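Local coordinates for protein hydratase ChsH2 (Mycobacterium tuberculosis SUMu008, PDB 4W78) that forms a complex with ChsH1 that probably acts as a MaoC-like enoyl-CoA hydratase in cholesterol breakdown, at residues 45-50 with 83-87; 102-108 with 120-126. All blocks are in the same frame, centred on the assembly; numbering follows the deposited sequence.

Contact 1: 45-50 with 83-87; sequences SKDIFV and PWYAY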
loop_
_atom_site.group_PDB
_atom_site.type_symbol
_atom_site.label_atom_id
_atom_site.label_comp_id
_atom_site.label_asym_id
_atom_site.label_seq_id
_atom_site.Cartn_x
_atom_site.Cartn_y
_atom_site.Cartn_z
ATOM N N SER F 45 12.593 -19.503 5.514
ATOM C CA SER F 45 11.517 -19.076 6.398
ATOM C C SER F 45 10.279 -19.891 6.027
ATOM O O SER F 45 10.159 -20.360 4.892
ATOM C CB SER F 45 11.279 -17.566 6.279
ATOM O OG SER F 45 12.407 -16.846 6.760
ATOM N N LYS F 46 9.379 -20.108 6.982
ATOM C CA LYS F 46 8.223 -20.969 6.727
ATOM C C LYS F 46 7.218 -20.343 5.755
ATOM O O LYS F 46 6.638 -21.035 4.910
ATOM C CB LYS F 46 7.509 -21.324 8.031
ATOM C CG LYS F 46 6.436 -22.383 7.846
ATOM C CD LYS F 46 5.587 -22.569 9.090
ATOM C CE LYS F 46 4.477 -21.532 9.161
ATOM N NZ LYS F 46 3.487 -21.929 10.210
ATOM N N ASP F 47 7.016 -19.040 5.900
ATOM C CA ASP F 47 6.016 -18.299 5.140
ATOM C C ASP F 47 6.380 -16.831 5.278
ATOM O O ASP F 47 7.386 -16.496 5.905
ATOM C CB ASP F 47 4.627 -18.549 5.743
ATOM C CG ASP F 47 3.494 -18.398 4.726
ATOM O OD1 ASP F 47 3.689 -17.724 3.687
ATOM O OD2 ASP F 47 2.400 -18.955 4.983
ATOM N N ILE F 48 5.568 -15.954 4.693
ATOM C CA ILE F 48 5.732 -14.532 4.937
ATOM C C ILE F 48 5.605 -14.256 6.437
ATOM O O ILE F 48 4.951 -14.999 7.169
ATOM C CB ILE F 48 4.710 -13.691 4.162
ATOM C CG1 ILE F 48 3.280 -14.023 4.584
ATOM C CG2 ILE F 48 4.905 -13.909 2.647
ATOM C CD1 ILE F 48 2.250 -13.051 4.009
ATOM N N PHE F 49 6.266 -13.193 6.880
ATOM C CA PHE F 49 6.291 -12.873 8.302
ATOM C C PHE F 49 6.270 -11.370 8.504
ATOM O O PHE F 49 6.675 -10.594 7.631
ATOM C CB PHE F 49 7.497 -13.508 9.017
ATOM C CG PHE F 49 8.830 -13.171 8.407
ATOM C CD1 PHE F 49 9.526 -12.026 8.796
ATOM C CD2 PHE F 49 9.407 -14.018 7.473
ATOM C CE1 PHE F 49 10.767 -11.727 8.248
ATOM C CE2 PHE F 49 10.646 -13.719 6.917
ATOM C CZ PHE F 49 11.326 -12.579 7.308
ATOM N N VAL F 50 5.784 -10.992 9.681
ATOM C CA VAL F 50 5.615 -9.584 10.051
ATOM C C VAL F 50 6.965 -8.882 10.166
ATOM O O VAL F 50 7.931 -9.453 10.693
ATOM C CB VAL F 50 4.856 -9.512 11.395
ATOM C CG1 VAL F 50 4.782 -8.071 11.937
ATOM C CG2 VAL F 50 3.456 -10.082 11.257
ATOM N N PRO F 83 9.598 -15.996 14.704
ATOM C CA PRO F 83 8.902 -15.199 13.689
ATOM C C PRO F 83 7.388 -15.195 13.890
ATOM O O PRO F 83 6.831 -16.113 14.503
ATOM C CB PRO F 83 9.269 -15.894 12.364
ATOM C CG PRO F 83 10.445 -16.758 12.689
ATOM C CD PRO F 83 10.270 -17.168 14.125
ATOM N N TRP F 84 6.744 -14.143 13.401
ATOM C CA TRP F 84 5.294 -14.100 13.338
ATOM C C TRP F 84 4.899 -14.402 11.893
ATOM O O TRP F 84 4.906 -13.517 11.025
ATOM C CB TRP F 84 4.769 -12.736 13.798
ATOM C CG TRP F 84 3.278 -12.639 13.874
ATOM C CD1 TRP F 84 2.344 -13.587 13.500
ATOM C CD2 TRP F 84 2.541 -11.534 14.372
ATOM N NE1 TRP F 84 1.074 -13.114 13.733
ATOM C CE2 TRP F 84 1.171 -11.853 14.271
ATOM C CE3 TRP F 84 2.911 -10.304 14.916
ATOM C CZ2 TRP F 84 0.168 -10.978 14.690
ATOM C CZ3 TRP F 84 1.914 -9.436 15.326
ATOM C CH2 TRP F 84 0.560 -9.778 15.208
ATOM N N TYR F 85 4.604 -15.676 11.652
ATOM C CA TYR F 85 4.251 -16.163 10.333
ATOM C C TYR F 85 2.768 -16.014 10.053
ATOM O O TYR F 85 1.957 -15.930 10.974
ATOM C CB TYR F 85 4.613 -17.639 10.225
ATOM C CG TYR F 85 6.085 -17.937 10.107
ATOM C CD1 TYR F 85 6.862 -17.332 9.118
ATOM C CD2 TYR F 85 6.697 -18.837 10.964
ATOM C CE1 TYR F 85 8.209 -17.622 8.992
ATOM C CE2 TYR F 85 8.040 -19.126 10.852
ATOM C CZ TYR F 85 8.793 -18.519 9.863
ATOM O OH TYR F 85 10.131 -18.830 9.749
ATOM N N ALA F 86 2.417 -15.996 8.769
ATOM C CA ALA F 86 1.011 -16.007 8.377
ATOM C C ALA F 86 0.263 -17.105 9.127
ATOM O O ALA F 86 0.762 -18.231 9.274
ATOM C CB ALA F 86 0.862 -16.190 6.860
ATOM N N TYR F 87 -0.918 -16.726 9.618
ATOM C CA TYR F 87 -1.865 -17.583 10.343
ATOM C C TYR F 87 -1.551 -17.811 11.812
ATOM O O TYR F 87 -2.343 -18.440 12.522
ATOM C CB TYR F 87 -2.122 -18.913 9.626
ATOM C CG TYR F 87 -2.482 -18.714 8.179
ATOM C CD1 TYR F 87 -3.635 -18.032 7.821
ATOM C CD2 TYR F 87 -1.658 -19.196 7.174
ATOM C CE1 TYR F 87 -3.968 -17.846 6.489
ATOM C CE2 TYR F 87 -1.973 -19.014 5.839
ATOM C CZ TYR F 87 -3.126 -18.333 5.503
ATOM O OH TYR F 87 -3.452 -18.157 4.181
HETATM O O HOH W 1 11.962 -16.850 9.543
HETATM O O HOH W 2 1.639 -20.186 10.996
HETATM O O HOH W 3 2.076 -19.931 7.514
HETATM O O HOH W 4 8.243 -11.926 12.256
#

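Contact 2: 102-108 with 120-126; sequences GLITVKV and ATVELSM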
loop_
_atom_site.group_PDB
_atom_site.type_symbol
_atom_site.label_atom_id
_atom_site.label_comp_id
_atom_site.label_asym_id
_atom_site.label_seq_id
_atom_site.Cartn_x
_atom_site.Cartn_y
_atom_site.Cartn_z
ATOM N N GLY F 102 5.933 10.634 36.892
ATOM C CA GLY F 102 5.252 10.826 35.621
ATOM C C GLY F 102 5.729 9.887 34.512
ATOM O O GLY F 102 4.991 9.607 33.554
ATOM N N LEU F 103 6.949 9.403 34.674
ATOM C CA LEU F 103 7.580 8.549 33.669
ATOM C C LEU F 103 7.387 7.070 34.024
ATOM O O LEU F 103 7.781 6.620 35.093
ATOM C CB LEU F 103 9.066 8.889 33.584
ATOM C CG LEU F 103 9.928 8.109 32.600
ATOM C CD1 LEU F 103 9.482 8.371 31.175
ATOM C CD2 LEU F 103 11.389 8.498 32.796
ATOM N N ILE F 104 6.782 6.337 33.097
ATOM C CA ILE F 104 6.384 4.958 33.346
ATOM C C ILE F 104 7.146 4.053 32.402
ATOM O O ILE F 104 7.384 4.418 31.258
ATOM C CB ILE F 104 4.875 4.796 33.087
ATOM C CG1 ILE F 104 4.092 5.636 34.092
ATOM C CG2 ILE F 104 4.438 3.338 33.163
ATOM C CD1 ILE F 104 2.853 6.250 33.537
ATOM N N THR F 105 7.529 2.885 32.892
ATOM C CA THR F 105 8.107 1.855 32.041
ATOM C C THR F 105 7.178 0.649 31.987
ATOM O O THR F 105 6.696 0.173 33.016
ATOM C CB THR F 105 9.498 1.425 32.535
ATOM O OG1 THR F 105 10.343 2.579 32.608
ATOM C CG2 THR F 105 10.114 0.425 31.563
ATOM N N VAL F 106 6.913 0.178 30.775
ATOM C CA VAL F 106 6.039 -0.961 30.569
ATOM C C VAL F 106 6.787 -2.052 29.822
ATOM O O VAL F 106 7.421 -1.784 28.790
ATOM C CB VAL F 106 4.799 -0.576 29.728
ATOM C CG1 VAL F 106 3.942 -1.800 29.453
ATOM C CG2 VAL F 106 3.993 0.500 30.429
ATOM N N LYS F 107 6.719 -3.277 30.334
ATOM C CA LYS F 107 7.248 -4.442 29.621
ATOM C C LYS F 107 6.129 -5.109 28.847
ATOM O O LYS F 107 5.062 -5.378 29.392
ATOM C CB LYS F 107 7.880 -5.450 30.593
ATOM C CG LYS F 107 8.363 -6.711 29.875
ATOM C CD LYS F 107 8.966 -7.715 30.829
ATOM C CE LYS F 107 9.496 -8.914 30.055
ATOM N NZ LYS F 107 10.125 -9.910 30.956
ATOM N N VAL F 108 6.379 -5.369 27.565
ATOM C CA VAL F 108 5.386 -5.974 26.694
ATOM C C VAL F 108 5.960 -7.262 26.124
ATOM O O VAL F 108 7.130 -7.303 25.738
ATOM C CB VAL F 108 5.034 -5.006 25.536
ATOM C CG1 VAL F 108 4.043 -5.639 24.566
ATOM C CG2 VAL F 108 4.465 -3.707 26.086
ATOM N N ALA F 120 9.487 -6.319 24.598
ATOM C CA ALA F 120 9.727 -4.894 24.435
ATOM C C ALA F 120 9.660 -4.151 25.749
ATOM O O ALA F 120 9.013 -4.585 26.696
ATOM C CB ALA F 120 8.737 -4.296 23.457
ATOM N N THR F 121 10.362 -3.032 25.782
ATOM C CA THR F 121 10.339 -2.128 26.925
ATOM C C THR F 121 9.941 -0.763 26.387
ATOM O O THR F 121 10.540 -0.259 25.430
ATOM C CB THR F 121 11.717 -2.054 27.616
ATOM O OG1 THR F 121 12.094 -3.354 28.086
ATOM C CG2 THR F 121 11.656 -1.119 28.793
ATOM N N VAL F 122 8.900 -0.175 26.974
ATOM C CA VAL F 122 8.370 1.090 26.494
ATOM C C VAL F 122 8.410 2.109 27.628
ATOM O O VAL F 122 7.972 1.818 28.742
ATOM C CB VAL F 122 6.912 0.935 26.037
ATOM C CG1 VAL F 122 6.356 2.251 25.491
ATOM C CG2 VAL F 122 6.802 -0.182 24.994
ATOM N N GLU F 123 8.948 3.290 27.346
ATOM C CA GLU F 123 8.952 4.377 28.322
ATOM C C GLU F 123 7.988 5.444 27.837
ATOM O O GLU F 123 7.981 5.799 26.669
ATOM C CB GLU F 123 10.351 4.959 28.482
ATOM C CG GLU F 123 11.335 3.994 29.117
ATOM C CD GLU F 123 12.703 4.616 29.295
ATOM O OE1 GLU F 123 12.972 5.631 28.614
ATOM O OE2 GLU F 123 13.501 4.104 30.110
ATOM N N LEU F 124 7.154 5.950 28.734
ATOM C CA LEU F 124 6.158 6.918 28.334
ATOM C C LEU F 124 5.837 7.786 29.524
ATOM O O LEU F 124 6.141 7.426 30.657
ATOM C CB LEU F 124 4.871 6.222 27.875
ATOM C CG LEU F 124 4.045 5.472 28.922
ATOM C CD1 LEU F 124 2.578 5.440 28.512
ATOM C CD2 LEU F 124 4.557 4.054 29.134
ATOM N N SER F 125 5.233 8.934 29.252
ATOM C CA SER F 125 4.659 9.746 30.312
ATOM C C SER F 125 3.153 9.678 30.139
ATOM O O SER F 125 2.647 9.613 29.018
ATOM C CB SER F 125 5.142 11.183 30.200
ATOM O OG SER F 125 4.549 11.803 29.080
ATOM N N MET F 126 2.431 9.670 31.251
ATOM C CA MET F 126 0.988 9.587 31.182
ATOM C C MET F 126 0.417 10.711 32.024
ATOM O O MET F 126 1.032 11.140 32.999
ATOM C CB MET F 126 0.496 8.231 31.690
ATOM C CG MET F 126 -0.846 7.803 31.109
ATOM S SD MET F 126 -1.443 6.241 31.789
ATOM C CE MET F 126 0.050 5.278 31.774
#

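Contact 1: 45-50 with 83-87
With CG of Y85 beside its own backbone N (chi1 -73°), the tyrosine ring lies along 45-47, and K46, its CG anti to the backbone N (chi1 -171°) and its chain bent at chi3, brings CE back to 3.9 Å from Y85 CD2. CB of K46 sits over one face, 3.7 Å from the centroid of the Y85 ring, and P83 CB lies over the opposite face. The phenol is fixed at its far end, where K46 N donates an almost straight bond to Y85 OH (3.1 Å, 169° at the hydrogen) and a water joins that hydroxyl to S45 OG, which also bonds Q43. The backbones meet at a single bridge, F49 with Y85: V50 N donates to W84 O at 3.0 Å and A86 N to I48 O at 3.2 Å. In this MaoC-like hot-dog fold the bridge ties the loop between helices 37-42 and 52-67 to the connection between strands 72-80 and 89-100. Beyond it, CG2 of V50 rests on the W84 indole, 3.9 Å from the centroid of the five-membered ring, while W84 NE1 bonds D88 O. F49 itself leads off toward H34, a ligand of the bound cadmium ion. At the other end D47 OD1 pairs with R37, and D47 OD2 approaches A86 CB at 3.7 Å; two waters link A86 O to D47 OD2 and to K46 NZ.

Contact 2: 102-108 with 120-126
I104 reaches over M126 with its end methyl, CD1 lying 3.5 Å from M126 CE, a tight fit for two carbons. The pair sits at the open end of a beta hairpin whose strands, 103-111 and 116-125, run antiparallel in the middle of the hot-dog sheet, between strands 89-100 and 72-80. Side chains alternate across it. I104, V106, V108, A120, V122 and L124 form the apolar face, where V108, V122 and L124 meet the fold's central helix, 52-67. There the leucine's CG stands between its backbone N and carbonyl carbon (chi1 68°), which swings CD2 in between two neighbours on the other strand: it lies 3.8 Å from V106 CG2 and 4.0 Å from I104 CB. On the other face T105 CG2 touches T121 CG2 at 3.5 Å, and E123 runs alongside T105, its CG 3.9 Å from T105 OG1; OE1 of E123 is bonded to S75. Paired backbone bonds join I104 with L124, V106 with V122 and V108 with A120, and a weak one from M126 N to G102 O follows at the end. Among them, I104 N meets L124 O at 2.7 Å, nearly straight at the hydrogen (176°).

The two contacts lie on opposite sides of the chain's centre, their own centres 28 Å apart, and do not touch. Contact 1 is largely buried and joins two irregular loops, so its backbone pairing shrinks to one bridge, and aromatic faces, a phenol hydroxyl and waters add to it, close to the cadmium site and with Y87 reaching D38 of the second subunit. Contact 2 is partly buried and regular along 103-108 and 120-125, held by repeated backbone bonds, with one apolar face and a more exposed, mostly polar face that also carries L103; no other chain touches it. Both pack on helix 52-67: contact 1 through V50 and W84, contact 2 through V108, V122, L124 and M126.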